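Local coordinates for protein FkbI (Streptomyces hygroscopicus, PDB 1R2J) that binds FAD and probably acts as an acyl-ACP dehydrogenase in making the methoxymalonyl extender unit of the polyketide FK520, at residues Ala134-His139 and Asp197-Pro202. Sequence-based numbering, arbitrary orientation.
Sequences AVVDGH and DQVRVP
The carboxylate of Asp137 and the side-chain amide of Gln198 meet with their planes 41° apart, the amide nitrogen NE2 lying 3.4 Å from Asp137 CG. The guanidinium of Arg200, further along the same segment as Gln198, has Gln198 CB over one face, near its rim. These groups lie where strand 199-202 joins strand 133-143 as one of its antiparallel neighbours in the middle beta domain of the acyl-CoA dehydrogenase fold. Val136 with Val199 and Ala134 with Val201 are the hydrogen-bonded pairs, the shortest of the four backbone bonds running from Ala134 N to Val201 O at 2.7 Å; Val135 with Arg200 is the non-hydrogen-bonded pair between them. Val136 and Val199 stand side by side on the buried face, Val136 CG1 coming 3.5 Å from Val199 CB, and Val168 of strand 164-169 packs on Val199. Val135 and Arg200 point to the other face, where Val135 CG1 touches Gln198 OE1 at 3.3 Å. At Asp197 and Gln198 the chain turns a corner between strands 192-196 and 199-202, both paired with 133-143. With CG anti to its backbone N (chi1 -165°), Asp137 brings its carboxylate to this corner. OD2 forms a salt bridge with Arg126; OD1 accepts Gln198 N at 2.7 Å through its anti lone pair.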
loop_
_atom_site.group_PDB
_atom_site.type_symbol
_atom_site.label_atom_id
_atom_site.label_comp_id
_atom_site.label_asym_id
_atom_site.label_seq_id
_atom_site.Cartn_x
_atom_site.Cartn_y
_atom_site.Cartn_z
ATOM N N ALA A 134 20.334 -16.122 -12.444
ATOM C CA ALA A 134 20.544 -15.343 -11.226
ATOM C C ALA A 134 20.151 -16.169 -10.002
ATOM O O ALA A 134 19.178 -16.926 -10.033
ATOM C CB ALA A 134 19.729 -14.054 -11.277
ATOM N N VAL A 135 20.919 -16.034 -8.928
ATOM C CA VAL A 135 20.637 -16.764 -7.700
ATOM C C VAL A 135 20.376 -15.782 -6.560
ATOM O O VAL A 135 21.241 -14.978 -6.201
ATOM C CB VAL A 135 21.817 -17.683 -7.313
ATOM C CG1 VAL A 135 21.453 -18.509 -6.090
ATOM C CG2 VAL A 135 22.174 -18.597 -8.479
ATOM N N VAL A 136 19.172 -15.836 -6.002
ATOM C CA VAL A 136 18.816 -14.950 -4.900
ATOM C C VAL A 136 18.705 -15.762 -3.627
ATOM O O VAL A 136 18.112 -16.839 -3.617
ATOM C CB VAL A 136 17.471 -14.224 -5.154
ATOM C CG1 VAL A 136 16.400 -15.226 -5.522
ATOM C CG2 VAL A 136 17.057 -13.444 -3.906
ATOM N N ASP A 137 19.285 -15.243 -2.554
ATOM C CA ASP A 137 19.256 -15.934 -1.279
ATOM C C ASP A 137 19.026 -14.928 -0.160
ATOM O O ASP A 137 19.789 -13.973 -0.004
ATOM C CB ASP A 137 20.581 -16.660 -1.052
ATOM C CG ASP A 137 20.497 -17.676 0.055
ATOM O OD1 ASP A 137 19.838 -18.715 -0.150
ATOM O OD2 ASP A 137 21.076 -17.437 1.133
ATOM N N GLY A 138 17.975 -15.146 0.620
ATOM C CA GLY A 138 17.683 -14.231 1.706
ATOM C C GLY A 138 16.363 -14.496 2.400
ATOM O O GLY A 138 15.827 -15.605 2.354
ATOM N N HIS A 139 15.838 -13.459 3.040
ATOM C CA HIS A 139 14.588 -13.550 3.776
ATOM C C HIS A 139 13.953 -12.165 3.862
ATOM O O HIS A 139 14.638 -11.179 4.125
ATOM C CB HIS A 139 14.868 -14.073 5.191
ATOM C CG HIS A 139 13.636 -14.302 6.015
ATOM N ND1 HIS A 139 12.696 -13.318 6.237
ATOM C CD2 HIS A 139 13.202 -15.393 6.689
ATOM C CE1 HIS A 139 11.737 -13.793 7.012
ATOM N NE2 HIS A 139 12.020 -15.050 7.301
ATOM N N ASP A 197 15.794 -19.749 -0.307
ATOM C CA ASP A 197 16.945 -20.639 -0.166
ATOM C C ASP A 197 17.498 -21.009 -1.543
ATOM O O ASP A 197 16.975 -21.899 -2.212
ATOM C CB ASP A 197 16.520 -21.894 0.611
ATOM C CG ASP A 197 17.618 -22.940 0.694
ATOM O OD1 ASP A 197 18.792 -22.567 0.909
ATOM O OD2 ASP A 197 17.302 -24.141 0.554
ATOM N N GLN A 198 18.547 -20.303 -1.962
ATOM C CA GLN A 198 19.177 -20.534 -3.264
ATOM C C GLN A 198 18.148 -20.669 -4.376
ATOM O O GLN A 198 17.966 -21.752 -4.924
ATOM C CB GLN A 198 20.037 -21.802 -3.236
ATOM C CG GLN A 198 21.267 -21.715 -2.360
ATOM C CD GLN A 198 22.217 -20.624 -2.803
ATOM O OE1 GLN A 198 22.717 -20.640 -3.927
ATOM N NE2 GLN A 198 22.475 -19.671 -1.918
ATOM N N VAL A 199 17.478 -19.573 -4.710
ATOM C CA VAL A 199 16.468 -19.596 -5.761
ATOM C C VAL A 199 17.076 -19.237 -7.109
ATOM O O VAL A 199 17.644 -18.157 -7.272
ATOM C CB VAL A 199 15.324 -18.603 -5.452
ATOM C CG1 VAL A 199 14.330 -18.578 -6.599
ATOM C CG2 VAL A 199 14.633 -18.997 -4.155
ATOM N N ARG A 200 16.954 -20.144 -8.075
ATOM C CA ARG A 200 17.499 -19.906 -9.408
ATOM C C ARG A 200 16.446 -19.378 -10.380
ATOM O O ARG A 200 15.381 -19.970 -10.543
ATOM C CB ARG A 200 18.108 -21.188 -9.990
ATOM C CG ARG A 200 19.388 -21.667 -9.318
ATOM C CD ARG A 200 19.106 -22.401 -8.022
ATOM N NE ARG A 200 20.337 -22.851 -7.370
ATOM C CZ ARG A 200 20.369 -23.610 -6.278
ATOM N NH1 ARG A 200 19.237 -24.007 -5.713
ATOM N NH2 ARG A 200 21.533 -23.970 -5.747
ATOM N N VAL A 201 16.757 -18.259 -11.024
ATOM C CA VAL A 201 15.855 -17.657 -11.996
ATOM C C VAL A 201 16.654 -17.111 -13.173
ATOM O O VAL A 201 17.858 -16.882 -13.065
ATOM C CB VAL A 201 15.028 -16.503 -11.369
ATOM C CG1 VAL A 201 14.094 -17.051 -10.310
ATOM C CG2 VAL A 201 15.952 -15.461 -10.773
ATOM N N PRO A 202 15.993 -16.910 -14.322
ATOM C CA PRO A 202 16.669 -16.387 -15.513
ATOM C C PRO A 202 17.344 -15.051 -15.229
ATOM O O PRO A 202 16.846 -14.251 -14.435
ATOM C CB PRO A 202 15.530 -16.246 -16.519
ATOM C CG PRO A 202 14.608 -17.356 -16.130
ATOM C CD PRO A 202 14.593 -17.257 -14.624
#